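Local structure of NAD(P)H-FMN oxidoreductase (Bacillus subtilis, 5LVA) at residues L6-N11 / R34-E39; E43-E48 / P72-K77; F64-Y69 / V103-G108; P144-Y149 / T164-H169. The protein binds flavin mononucleotide and probably uses NAD(P)H to reduce flavin or quinone-type acceptors. One frame throughout, in Å; residues are numbered along the deposited sequence.

Contact 1: residues L6-N11 / R34-E39; sequences LAFHPN and RDLYQE. With FMN (flavin mononucleotide), chain C.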
# COMPACT_ATOMS: atom_id res chain seq x y z
N LEU A 6 -5.88 1.23 -0.44
CA LEU A 6 -5.73 2.43 0.36
C LEU A 6 -4.51 3.21 -0.10
O LEU A 6 -3.39 2.82 0.16
CB LEU A 6 -5.62 2.06 1.83
CG LEU A 6 -6.71 1.10 2.31
CD1 LEU A 6 -6.49 0.69 3.75
CD2 LEU A 6 -8.05 1.77 2.16
N ALA A 7 -4.73 4.33 -0.80
CA ALA A 7 -3.62 5.11 -1.32
C ALA A 7 -3.25 6.22 -0.37
O ALA A 7 -4.10 6.97 0.09
CB ALA A 7 -3.95 5.67 -2.68
N PHE A 8 -1.96 6.32 -0.05
CA PHE A 8 -1.47 7.33 0.87
C PHE A 8 -0.43 8.23 0.22
O PHE A 8 0.76 7.95 0.23
CB PHE A 8 -0.87 6.69 2.12
CG PHE A 8 -1.86 5.95 2.99
CD1 PHE A 8 -2.21 4.64 2.71
CD2 PHE A 8 -2.39 6.55 4.11
CE1 PHE A 8 -3.09 3.95 3.51
CE2 PHE A 8 -3.28 5.87 4.92
CZ PHE A 8 -3.63 4.57 4.61
N HIS A 9 -0.90 9.32 -0.35
CA HIS A 9 -0.06 10.31 -0.97
C HIS A 9 -0.57 11.69 -0.57
O HIS A 9 -1.75 11.96 -0.71
CB HIS A 9 -0.04 10.13 -2.47
CG HIS A 9 1.01 10.94 -3.16
ND1 HIS A 9 1.10 12.31 -3.03
CD2 HIS A 9 2.01 10.57 -3.99
CE1 HIS A 9 2.12 12.75 -3.74
NE2 HIS A 9 2.69 11.71 -4.33
N PRO A 10 0.31 12.54 -0.06
CA PRO A 10 -0.12 13.84 0.48
C PRO A 10 -0.83 14.71 -0.54
O PRO A 10 -1.69 15.51 -0.16
CB PRO A 10 1.20 14.47 0.90
CG PRO A 10 2.06 13.28 1.27
CD PRO A 10 1.72 12.25 0.25
N ASN A 11 -0.50 14.56 -1.81
CA ASN A 11 -1.13 15.35 -2.86
C ASN A 11 -1.25 14.55 -4.14
O ASN A 11 -0.38 14.60 -5.00
CB ASN A 11 -0.33 16.62 -3.12
CG ASN A 11 -1.10 17.65 -3.93
OD1 ASN A 11 -2.00 17.32 -4.70
ND2 ASN A 11 -0.74 18.90 -3.76
N ARG A 34 -9.24 4.36 -2.80
CA ARG A 34 -9.47 5.46 -1.89
C ARG A 34 -8.22 6.31 -1.79
O ARG A 34 -7.11 5.81 -1.83
CB ARG A 34 -9.90 4.96 -0.52
CG ARG A 34 -11.23 4.28 -0.50
CD ARG A 34 -11.60 3.81 0.91
NE ARG A 34 -11.81 4.93 1.81
CZ ARG A 34 -11.41 4.96 3.08
NH1 ARG A 34 -10.77 3.92 3.59
NH2 ARG A 34 -11.64 6.02 3.83
N ASP A 35 -8.43 7.61 -1.66
CA ASP A 35 -7.38 8.60 -1.51
C ASP A 35 -7.50 9.14 -0.11
O ASP A 35 -8.30 10.04 0.15
CB ASP A 35 -7.54 9.70 -2.56
CG ASP A 35 -6.50 10.79 -2.45
OD1 ASP A 35 -5.77 10.87 -1.45
OD2 ASP A 35 -6.41 11.58 -3.39
N LEU A 36 -6.71 8.60 0.80
CA LEU A 36 -6.93 8.88 2.20
C LEU A 36 -6.58 10.29 2.64
O LEU A 36 -7.27 10.85 3.47
CB LEU A 36 -6.19 7.87 3.05
CG LEU A 36 -7.10 6.65 3.14
CD1 LEU A 36 -6.63 5.54 2.23
CD2 LEU A 36 -7.26 6.20 4.55
N TYR A 37 -5.54 10.88 2.07
CA TYR A 37 -5.20 12.26 2.39
C TYR A 37 -6.31 13.20 1.93
O TYR A 37 -6.56 14.23 2.54
CB TYR A 37 -3.87 12.66 1.75
CG TYR A 37 -2.67 12.43 2.63
CD1 TYR A 37 -2.33 13.35 3.61
CD2 TYR A 37 -1.89 11.30 2.49
CE1 TYR A 37 -1.25 13.15 4.41
CE2 TYR A 37 -0.80 11.10 3.30
CZ TYR A 37 -0.48 12.02 4.26
OH TYR A 37 0.60 11.81 5.06
N GLN A 38 -6.95 12.84 0.84
CA GLN A 38 -8.10 13.57 0.34
C GLN A 38 -9.29 13.46 1.29
O GLN A 38 -9.93 14.45 1.60
CB GLN A 38 -8.46 13.07 -1.06
CG GLN A 38 -9.95 13.03 -1.38
CD GLN A 38 -10.40 14.27 -2.11
OE1 GLN A 38 -9.74 14.72 -3.05
NE2 GLN A 38 -11.53 14.82 -1.70
N GLU A 39 -9.59 12.26 1.77
CA GLU A 39 -10.74 12.06 2.63
C GLU A 39 -10.53 12.59 4.03
O GLU A 39 -11.48 13.01 4.68
CB GLU A 39 -11.13 10.59 2.70
CG GLU A 39 -11.40 10.00 1.34
CD GLU A 39 -12.27 8.78 1.40
OE1 GLU A 39 -12.73 8.42 2.50
OE2 GLU A 39 -12.50 8.17 0.35
N1 FMN C . 12.94 7.45 -2.82
C2 FMN C . 13.66 6.34 -2.43
O2 FMN C . 14.05 5.53 -3.27
N3 FMN C . 13.96 6.12 -1.11
C4 FMN C . 13.55 7.01 -0.15
O4 FMN C . 13.83 6.77 1.02
C4A FMN C . 12.82 8.14 -0.53
N5 FMN C . 12.39 9.04 0.41
C5A FMN C . 11.67 10.15 0.05
C6 FMN C . 11.25 11.04 1.02
C7 FMN C . 10.52 12.16 0.70
C7M FMN C . 10.08 13.10 1.79
C8 FMN C . 10.20 12.39 -0.64
C8M FMN C . 9.40 13.60 -1.04
C9 FMN C . 10.63 11.50 -1.62
C9A FMN C . 11.35 10.37 -1.28
N10 FMN C . 11.79 9.47 -2.25
C10 FMN C . 12.51 8.36 -1.87
C1' FMN C . 11.42 9.67 -3.69
C2' FMN C . 10.00 9.06 -3.79
O2' FMN C . 10.00 7.68 -3.42
C3' FMN C . 9.24 9.30 -5.11
O3' FMN C . 9.05 10.69 -5.17
C4' FMN C . 7.90 8.55 -5.12
O4' FMN C . 8.14 7.20 -4.89
C5' FMN C . 7.02 8.56 -6.37
O5' FMN C . 6.37 9.79 -6.49
P FMN C . 4.84 10.09 -6.89
O1P FMN C . 4.46 11.14 -5.92
O2P FMN C . 4.81 10.55 -8.31
O3P FMN C . 3.86 8.98 -6.74
O HOH W 1 -4.01 9.71 -0.23
O HOH W 2 -3.96 13.10 -1.78
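A7 is held to the second segment through both of its backbone polar groups: A7 N donates to R34 O (3.0 Å) and A7 O accepts from L36 N (3.2 Å), in the pattern of parallel strands. Where the strands end, D35 serves as N-cap of helix 36-39, its OD1 receiving Q38 N from above the carboxylate plane. Two waters fill in between the segments. One accepts from both H9 N and Y37 N, and the other joins H9 O to D35 OD1.

The apolar contacts rest on L36, whose branched end suits a place between two partners. Its CD1 lies over one face of the F8 ring, 4.2 Å from the centroid, in a CH-pi contact, and also meets L6 CB at 3.6 Å. A second CH-pi contact sets P10 CA above the centre of the flat Y37 ring, 3.7 Å from its centroid.

The H9 side chain serves the cofactor instead, its CG anti to the backbone N (chi1 -169°). ND1 takes N11 N in the ring plane, while NE2 donates to FMN O1P, at a modelled length too short to be relied on.

R34 NH2 forms a salt bridge with E39 OE1, and NH1 another with E50 of helix 47-56. The contact joins both strands of the beta-alpha-beta unit 3-7, 17-23, 31-35; strand 59-65 flanks 3-7 on its other side, and helix 73-82 packs on L6, F8 and L36 through L75 and W78.

Contact 2: residues E43-E48 / P72-K77; sequences EAIDVE and PPLLKK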
# COMPACT_ATOMS: atom_id res chain seq x y z
N GLU A 43 -6.30 14.83 8.85
CA GLU A 43 -5.80 13.56 9.39
C GLU A 43 -6.65 13.00 10.52
O GLU A 43 -6.18 12.18 11.29
CB GLU A 43 -4.35 13.71 9.86
CG GLU A 43 -3.36 13.82 8.72
CD GLU A 43 -1.98 14.21 9.18
OE1 GLU A 43 -1.87 14.86 10.24
OE2 GLU A 43 -1.00 13.90 8.47
N ALA A 44 -7.90 13.44 10.62
CA ALA A 44 -8.81 12.89 11.63
C ALA A 44 -9.55 11.70 11.04
O ALA A 44 -10.48 11.87 10.28
CB ALA A 44 -9.78 13.94 12.10
N ILE A 45 -9.12 10.50 11.42
CA ILE A 45 -9.57 9.28 10.75
C ILE A 45 -10.84 8.73 11.37
O ILE A 45 -10.99 8.70 12.58
CB ILE A 45 -8.44 8.22 10.77
CG1 ILE A 45 -7.23 8.73 9.99
CG2 ILE A 45 -8.91 6.89 10.18
CD1 ILE A 45 -6.09 7.75 9.89
N ASP A 46 -11.77 8.32 10.52
CA ASP A 46 -12.99 7.67 10.96
C ASP A 46 -12.68 6.18 11.15
O ASP A 46 -12.72 5.40 10.20
CB ASP A 46 -14.09 7.90 9.93
CG ASP A 46 -15.47 7.49 10.42
OD1 ASP A 46 -15.60 6.47 11.12
OD2 ASP A 46 -16.44 8.20 10.07
N VAL A 47 -12.36 5.80 12.38
CA VAL A 47 -11.85 4.47 12.65
C VAL A 47 -12.84 3.39 12.24
O VAL A 47 -12.49 2.44 11.55
CB VAL A 47 -11.48 4.32 14.14
CG1 VAL A 47 -11.14 2.89 14.48
CG2 VAL A 47 -10.30 5.23 14.46
N GLU A 48 -14.09 3.56 12.64
CA GLU A 48 -15.12 2.57 12.36
C GLU A 48 -15.34 2.40 10.87
O GLU A 48 -15.53 1.29 10.39
CB GLU A 48 -16.43 2.95 13.06
CG GLU A 48 -17.51 1.91 12.91
CD GLU A 48 -18.76 2.24 13.68
OE1 GLU A 48 -18.98 3.43 13.96
OE2 GLU A 48 -19.54 1.32 13.99
N PRO A 72 4.33 7.62 3.96
CA PRO A 72 3.90 8.91 4.51
C PRO A 72 3.28 8.75 5.88
O PRO A 72 2.78 7.68 6.18
CB PRO A 72 2.88 9.40 3.50
CG PRO A 72 3.28 8.78 2.23
CD PRO A 72 3.82 7.42 2.59
N PRO A 73 3.29 9.80 6.71
CA PRO A 73 2.86 9.59 8.09
C PRO A 73 1.38 9.25 8.30
O PRO A 73 1.04 8.74 9.36
CB PRO A 73 3.21 10.91 8.78
CG PRO A 73 3.65 11.83 7.76
CD PRO A 73 3.96 11.10 6.52
N LEU A 74 0.52 9.48 7.32
CA LEU A 74 -0.90 9.20 7.53
C LEU A 74 -1.17 7.70 7.60
O LEU A 74 -2.08 7.25 8.29
CB LEU A 74 -1.74 9.84 6.43
CG LEU A 74 -3.25 9.64 6.59
CD1 LEU A 74 -3.71 10.10 7.96
CD2 LEU A 74 -4.02 10.30 5.48
N LEU A 75 -0.36 6.92 6.90
CA LEU A 75 -0.45 5.47 6.99
C LEU A 75 -0.04 4.98 8.37
O LEU A 75 -0.72 4.14 8.95
CB LEU A 75 0.39 4.80 5.91
CG LEU A 75 0.52 3.27 6.01
CD1 LEU A 75 -0.82 2.60 6.17
CD2 LEU A 75 1.24 2.72 4.80
N LYS A 76 1.04 5.52 8.91
CA LYS A 76 1.47 5.17 10.26
C LYS A 76 0.37 5.45 11.29
O LYS A 76 0.10 4.63 12.16
CB LYS A 76 2.74 5.93 10.65
CG LYS A 76 3.40 5.34 11.88
CD LYS A 76 3.56 3.84 11.70
CE LYS A 76 3.81 3.11 12.98
NZ LYS A 76 2.69 3.06 13.94
N LYS A 77 -0.25 6.63 11.17
CA LYS A 77 -1.39 7.01 11.99
C LYS A 77 -2.59 6.10 11.76
O LYS A 77 -3.31 5.75 12.69
CB LYS A 77 -1.77 8.45 11.71
CG LYS A 77 -2.82 9.00 12.63
CD LYS A 77 -3.06 10.45 12.33
CE LYS A 77 -1.94 11.31 12.84
NZ LYS A 77 -2.25 12.75 12.63
O HOH W 3 -4.85 13.43 13.99
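K77 NZ has two partners, E43 OE1 and a water. It forms a salt bridge with E43 OE1 at 3.2 Å, weak when judged as a hydrogen bond, and NZ donates to the water oxygen at 3.0 Å. That water in turn donates to E43 O, so carboxylate and carbonyl of one residue are both linked to the ammonium group, the first directly but weakly, the second through solvent.

A lysine suits the spot because its long chain can leave the helix and still return to a neighbour. K77 runs extended through CD and then bends (chi3 -75°), which places CE for the turn to E43; the two side chains cross at about a right angle.

The rest of the contact is apolar. L74 CD1 is the meeting point, touching E43 CG at 3.8 Å and I45 CD1 at 3.9 Å. The aliphatic part of E43 slides past L74 in the opposite direction, so the glutamate offers methylene groups to the leucine and its carboxylate to the lysine. L74 is buried, whereas E43, I45 and K77 keep part of their surface exposed.

Y37 packs beside E43 and its OH probably accepts from L74 N, near the start of helix 73-82. D46, N-cap of helix 47-56, accepts from K49 N through OD1. The contact joins the first turn of one helix to the loop entering another, in the helical layer of a flavodoxin-like alpha/beta fold.

Contact 3: residues F64-Y69 / V103-G108; sequences FPLYWY and VAVSAG. With FMN (flavin mononucleotide), chain C.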
# COMPACT_ATOMS: atom_id res chain seq x y z
N PHE A 64 1.62 3.68 -1.56
CA PHE A 64 2.25 4.91 -1.12
C PHE A 64 3.59 5.11 -1.78
O PHE A 64 4.14 4.17 -2.32
CB PHE A 64 2.40 4.92 0.41
CG PHE A 64 3.12 3.72 0.98
CD1 PHE A 64 2.43 2.59 1.35
CD2 PHE A 64 4.50 3.75 1.19
CE1 PHE A 64 3.08 1.51 1.88
CE2 PHE A 64 5.15 2.68 1.72
CZ PHE A 64 4.45 1.56 2.07
N PRO A 65 4.10 6.34 -1.78
CA PRO A 65 5.49 6.51 -2.20
C PRO A 65 6.42 6.18 -1.04
O PRO A 65 6.05 6.40 0.11
CB PRO A 65 5.57 7.98 -2.56
CG PRO A 65 4.57 8.62 -1.69
CD PRO A 65 3.43 7.64 -1.61
N LEU A 66 7.60 5.66 -1.35
CA LEU A 66 8.62 5.43 -0.35
C LEU A 66 9.20 6.74 0.11
O LEU A 66 9.90 7.42 -0.65
CB LEU A 66 9.72 4.53 -0.90
CG LEU A 66 10.64 3.86 0.12
CD1 LEU A 66 9.84 2.84 0.89
CD2 LEU A 66 11.81 3.23 -0.57
N TYR A 67 8.92 7.09 1.35
CA TYR A 67 9.45 8.27 1.99
C TYR A 67 10.35 7.84 3.13
O TYR A 67 9.88 7.20 4.06
CB TYR A 67 8.34 9.16 2.55
CG TYR A 67 7.55 9.95 1.54
CD1 TYR A 67 7.92 10.00 0.20
CD2 TYR A 67 6.45 10.66 1.95
CE1 TYR A 67 7.19 10.74 -0.70
CE2 TYR A 67 5.72 11.40 1.05
CZ TYR A 67 6.08 11.44 -0.27
OH TYR A 67 5.31 12.20 -1.13
N TRP A 68 11.62 8.22 3.07
CA TRP A 68 12.65 7.79 4.04
C TRP A 68 12.50 6.31 4.41
O TRP A 68 12.47 5.94 5.58
CB TRP A 68 12.64 8.70 5.27
CG TRP A 68 13.11 10.07 4.90
CD1 TRP A 68 12.36 11.20 4.77
CD2 TRP A 68 14.44 10.43 4.51
NE1 TRP A 68 13.14 12.25 4.36
CE2 TRP A 68 14.42 11.81 4.19
CE3 TRP A 68 15.65 9.74 4.41
CZ2 TRP A 68 15.56 12.50 3.78
CZ3 TRP A 68 16.78 10.42 4.01
CH2 TRP A 68 16.73 11.78 3.70
N TYR A 69 12.39 5.50 3.36
CA TYR A 69 12.36 4.05 3.43
C TYR A 69 11.15 3.56 4.21
O TYR A 69 11.05 2.40 4.58
CB TYR A 69 13.68 3.54 4.02
CG TYR A 69 14.86 4.18 3.33
CD1 TYR A 69 15.28 3.73 2.09
CD2 TYR A 69 15.51 5.28 3.89
CE1 TYR A 69 16.34 4.34 1.44
CE2 TYR A 69 16.56 5.89 3.25
CZ TYR A 69 16.97 5.42 2.03
OH TYR A 69 18.02 6.03 1.40
N VAL A 103 1.63 -4.55 -0.28
CA VAL A 103 2.15 -3.20 -0.35
C VAL A 103 2.45 -2.86 -1.79
O VAL A 103 3.02 -3.67 -2.49
CB VAL A 103 3.43 -3.04 0.52
CG1 VAL A 103 4.12 -1.70 0.25
CG2 VAL A 103 3.10 -3.18 1.98
N ALA A 104 2.06 -1.68 -2.23
CA ALA A 104 2.46 -1.19 -3.55
C ALA A 104 3.21 0.11 -3.35
O ALA A 104 2.63 1.10 -2.95
CB ALA A 104 1.26 -1.00 -4.46
N VAL A 105 4.50 0.12 -3.63
CA VAL A 105 5.32 1.23 -3.24
C VAL A 105 6.20 1.68 -4.39
O VAL A 105 6.69 0.89 -5.18
CB VAL A 105 6.19 0.87 -1.99
CG1 VAL A 105 7.09 -0.32 -2.28
CG2 VAL A 105 7.00 2.05 -1.52
N SER A 106 6.34 2.99 -4.53
CA SER A 106 7.18 3.54 -5.56
C SER A 106 8.42 4.16 -4.92
O SER A 106 8.34 4.74 -3.84
CB SER A 106 6.41 4.57 -6.37
OG SER A 106 5.94 5.61 -5.53
N ALA A 107 9.57 4.02 -5.56
CA ALA A 107 10.79 4.55 -4.97
C ALA A 107 11.58 5.34 -5.99
O ALA A 107 11.65 4.97 -7.15
CB ALA A 107 11.64 3.43 -4.40
N GLY A 108 12.17 6.45 -5.55
CA GLY A 108 12.95 7.29 -6.42
C GLY A 108 14.23 6.66 -6.94
O GLY A 108 14.59 6.82 -8.11
N1 FMN C . 12.94 7.45 -2.82
C2 FMN C . 13.66 6.34 -2.43
O2 FMN C . 14.05 5.53 -3.27
N3 FMN C . 13.96 6.12 -1.11
C4 FMN C . 13.55 7.01 -0.15
O4 FMN C . 13.83 6.77 1.02
C4A FMN C . 12.82 8.14 -0.53
N5 FMN C . 12.39 9.04 0.41
C5A FMN C . 11.67 10.15 0.05
C6 FMN C . 11.25 11.04 1.02
C7 FMN C . 10.52 12.16 0.70
C7M FMN C . 10.08 13.10 1.79
C8 FMN C . 10.20 12.39 -0.64
C8M FMN C . 9.40 13.60 -1.04
C9 FMN C . 10.63 11.50 -1.62
C9A FMN C . 11.35 10.37 -1.28
N10 FMN C . 11.79 9.47 -2.25
C10 FMN C . 12.51 8.36 -1.87
C1' FMN C . 11.42 9.67 -3.69
C2' FMN C . 10.00 9.06 -3.79
O2' FMN C . 10.00 7.68 -3.42
C3' FMN C . 9.24 9.30 -5.11
O3' FMN C . 9.05 10.69 -5.17
C4' FMN C . 7.90 8.55 -5.12
O4' FMN C . 8.14 7.20 -4.89
C5' FMN C . 7.02 8.56 -6.37
O5' FMN C . 6.37 9.79 -6.49
P FMN C . 4.84 10.09 -6.89
O1P FMN C . 4.46 11.14 -5.92
O2P FMN C . 4.81 10.55 -8.31
O3P FMN C . 3.86 8.98 -6.74
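F64 and L66 pack tightly on V103 to A107, where two parallel strands run side by side. F64 N donates to A104 O (3.1 Å) and L66 N to S106 O (2.8 Å), with a weak bond from S106 N to F64 O between them. On the face carrying F64 and V105, the phenyl ring spans two valines: CZ meets V103 CG1 at 3.7 Å and CE2 meets V105 CG2 at 3.8 Å. The ring gets there with CG between the backbone N and the carbonyl carbon (chi1 54°), while L66 CB rests on that same V105 methyl. Branched and aromatic groups suit this buried interior.

Past L66 and A107 the chains part, and FMN occupies the gap between them. W68 N donates to flavin N5 at 2.9 Å, and G108 N reaches N1 at 3.0 Å. G108, having no side chain, can pass close to the ribityl C1'. L66 O accepts from the ribityl O2', and S106 OG and O4' share a hydrogen bond in which either may donate. Y69 turns a ring face to flavin O4, which sits over its centre, whereas W68, at the exposed side of the site, has flavin C6 over a face of its indole.

Strand packing thus gives way to two loops at the C-terminal ends of neighbouring parallel strands. That is the FMN site characteristic of the flavodoxin-like fold, here at the ends of a beta-alpha-beta unit.

Contact 4: residues P144-Y149 / T164-H169; sequences PPYVFY and TQYREH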
# COMPACT_ATOMS: atom_id res chain seq x y z
N PRO A 144 3.65 -10.75 -2.05
CA PRO A 144 4.81 -10.01 -2.53
C PRO A 144 4.43 -8.59 -2.90
O PRO A 144 3.37 -8.39 -3.48
CB PRO A 144 5.23 -10.78 -3.78
CG PRO A 144 4.51 -12.05 -3.72
CD PRO A 144 3.27 -11.82 -2.97
N PRO A 145 5.27 -7.61 -2.57
CA PRO A 145 4.86 -6.23 -2.85
C PRO A 145 4.87 -5.91 -4.34
O PRO A 145 5.44 -6.64 -5.15
CB PRO A 145 5.91 -5.40 -2.11
CG PRO A 145 7.09 -6.23 -2.13
CD PRO A 145 6.64 -7.67 -2.05
N TYR A 146 4.23 -4.81 -4.70
CA TYR A 146 4.51 -4.21 -5.99
C TYR A 146 5.45 -3.05 -5.78
O TYR A 146 5.18 -2.16 -5.00
CB TYR A 146 3.26 -3.74 -6.73
CG TYR A 146 3.66 -3.20 -8.08
CD1 TYR A 146 4.08 -4.06 -9.09
CD2 TYR A 146 3.70 -1.84 -8.32
CE1 TYR A 146 4.48 -3.57 -10.31
CE2 TYR A 146 4.10 -1.35 -9.53
CZ TYR A 146 4.49 -2.22 -10.52
OH TYR A 146 4.89 -1.73 -11.73
N VAL A 147 6.57 -3.07 -6.48
CA VAL A 147 7.58 -2.06 -6.30
C VAL A 147 7.93 -1.43 -7.63
O VAL A 147 8.17 -2.12 -8.60
CB VAL A 147 8.84 -2.64 -5.67
CG1 VAL A 147 9.76 -1.53 -5.22
CG2 VAL A 147 8.49 -3.52 -4.50
N PHE A 148 7.96 -0.10 -7.67
CA PHE A 148 8.37 0.58 -8.88
C PHE A 148 9.52 1.50 -8.55
O PHE A 148 9.41 2.35 -7.68
CB PHE A 148 7.21 1.36 -9.49
CG PHE A 148 7.50 1.90 -10.86
CD1 PHE A 148 7.47 1.08 -11.96
CD2 PHE A 148 7.81 3.23 -11.04
CE1 PHE A 148 7.73 1.57 -13.22
CE2 PHE A 148 8.08 3.71 -12.30
CZ PHE A 148 8.04 2.88 -13.38
N TYR A 149 10.62 1.29 -9.25
CA TYR A 149 11.86 2.01 -9.00
C TYR A 149 12.04 3.12 -10.01
O TYR A 149 11.36 3.15 -11.02
CB TYR A 149 13.05 1.05 -9.05
CG TYR A 149 13.05 -0.07 -8.03
CD1 TYR A 149 13.54 0.13 -6.75
CD2 TYR A 149 12.57 -1.33 -8.35
CE1 TYR A 149 13.55 -0.87 -5.82
CE2 TYR A 149 12.56 -2.33 -7.42
CZ TYR A 149 13.06 -2.10 -6.16
OH TYR A 149 13.09 -3.10 -5.23
N THR A 164 0.71 -0.57 -16.02
CA THR A 164 -0.02 -1.76 -16.40
C THR A 164 0.47 -2.95 -15.59
O THR A 164 -0.28 -3.88 -15.32
CB THR A 164 0.09 -2.03 -17.92
OG1 THR A 164 -0.39 -3.35 -18.21
CG2 THR A 164 1.48 -1.93 -18.39
N GLN A 165 1.73 -2.91 -15.17
CA GLN A 165 2.29 -3.97 -14.36
C GLN A 165 1.74 -3.91 -12.94
O GLN A 165 1.52 -4.93 -12.30
CB GLN A 165 3.82 -3.91 -14.34
CG GLN A 165 4.46 -4.45 -15.59
CD GLN A 165 4.03 -5.86 -15.89
OE1 GLN A 165 3.80 -6.65 -14.97
NE2 GLN A 165 3.92 -6.20 -17.16
N TYR A 166 1.53 -2.69 -12.47
CA TYR A 166 0.91 -2.47 -11.18
C TYR A 166 -0.48 -3.10 -11.17
O TYR A 166 -0.84 -3.82 -10.25
CB TYR A 166 0.86 -0.97 -10.88
CG TYR A 166 -0.15 -0.53 -9.84
CD1 TYR A 166 -1.46 -0.25 -10.19
CD2 TYR A 166 0.23 -0.34 -8.52
CE1 TYR A 166 -2.38 0.16 -9.25
CE2 TYR A 166 -0.69 0.08 -7.57
CZ TYR A 166 -1.99 0.33 -7.94
OH TYR A 166 -2.89 0.75 -7.01
N ARG A 167 -1.25 -2.83 -12.22
CA ARG A 167 -2.61 -3.31 -12.30
C ARG A 167 -2.67 -4.82 -12.30
O ARG A 167 -3.50 -5.42 -11.63
CB ARG A 167 -3.30 -2.76 -13.55
CG ARG A 167 -4.81 -2.93 -13.55
CD ARG A 167 -5.40 -2.80 -14.92
NE ARG A 167 -6.84 -2.55 -14.88
CZ ARG A 167 -7.77 -3.47 -15.06
NH1 ARG A 167 -7.44 -4.72 -15.32
NH2 ARG A 167 -9.05 -3.14 -15.00
N GLU A 168 -1.78 -5.45 -13.04
CA GLU A 168 -1.80 -6.90 -13.11
C GLU A 168 -1.45 -7.50 -11.75
O GLU A 168 -2.02 -8.51 -11.34
CB GLU A 168 -0.84 -7.41 -14.17
CG GLU A 168 -0.78 -8.92 -14.19
CD GLU A 168 0.11 -9.47 -15.28
OE1 GLU A 168 0.34 -8.75 -16.28
OE2 GLU A 168 0.56 -10.62 -15.13
N HIS A 169 -0.51 -6.87 -11.06
CA HIS A 169 -0.03 -7.39 -9.79
C HIS A 169 -1.07 -7.31 -8.70
O HIS A 169 -1.24 -8.23 -7.92
CB HIS A 169 1.22 -6.65 -9.35
CG HIS A 169 2.01 -7.37 -8.31
ND1 HIS A 169 1.78 -7.21 -6.96
CD2 HIS A 169 3.00 -8.28 -8.41
CE1 HIS A 169 2.61 -7.97 -6.28
NE2 HIS A 169 3.36 -8.63 -7.14
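Y146 lays one ring face against the helix backbone at Y166, whose CA stands over the ring centre, 3.7 Å from the centroid, in a CH-pi contact. Y166 CB reinforces it, reaching Y146 CE2 at 3.5 Å. From there the Y166 ring turns its own edge toward the Y146 face, an offset edge-to-face pair with planes at 78° and centroids 5.8 Å apart. The far end of Y146 lies by Q165, with OH 3.6 Å from Q165 CB.

H169, one turn later, completes an aromatic cluster. Its ring is oblique to that of Y146, and ND1 comes within 3.8 Å of Y146 CB, with Y146 CA over one imidazole face. At the imidazole edge, near its plane, CE1 faces P144 O; P145 O approaches obliquely. H169 CG lies anti to the backbone N (chi1 -163°), which starts the ring toward the strand.

Outer residues set these groups. Y146 is paired in the sheet through backbone bonds to V103 and V105. Y166 OH bonds Q63 OE1 while its ring stacks on F21, and H169 meets F174 edge-to-face. Strand 146-148 and helix 164-169 run nearly antiparallel (171°), their axes 9.1 Å apart; here helix 156-171 packs on 141-148, an outermost strand of the flavodoxin-like parallel sheet.

Tyrosine suits such an interface: a broad apolar face can pack while the hydroxyl reaches a polar partner. Helix and strand therefore adhere through ring faces, edges and C-H groups, with the Y166 hydroxyl bonded to Q63 and that of Y146 weakly to G162 O.

From the N terminus, contact 1 closes the first beta-alpha-beta loop, bringing strand 3-7 beside strand 31-35 around helix 17-23. Contact 2 opens shortly after and spans the rest of helix 47-56 and all of strand 59-65 before meeting helix 73-82. Contact 3 crosses it: residues 64-69 fall inside the loop of contact 2, while 103-108 lie beyond it, and P72 and L75 of contact 2 pack on F64. Contact 4 follows in series and closes a short loop at the C-terminal edge strand, against helix 156-171. Contacts 1, 3 and 4 all reach the central parallel sheet, and contacts 1 and 3 both touch FMN; contacts 2 and 4 lie on opposite sides of the chain's centre.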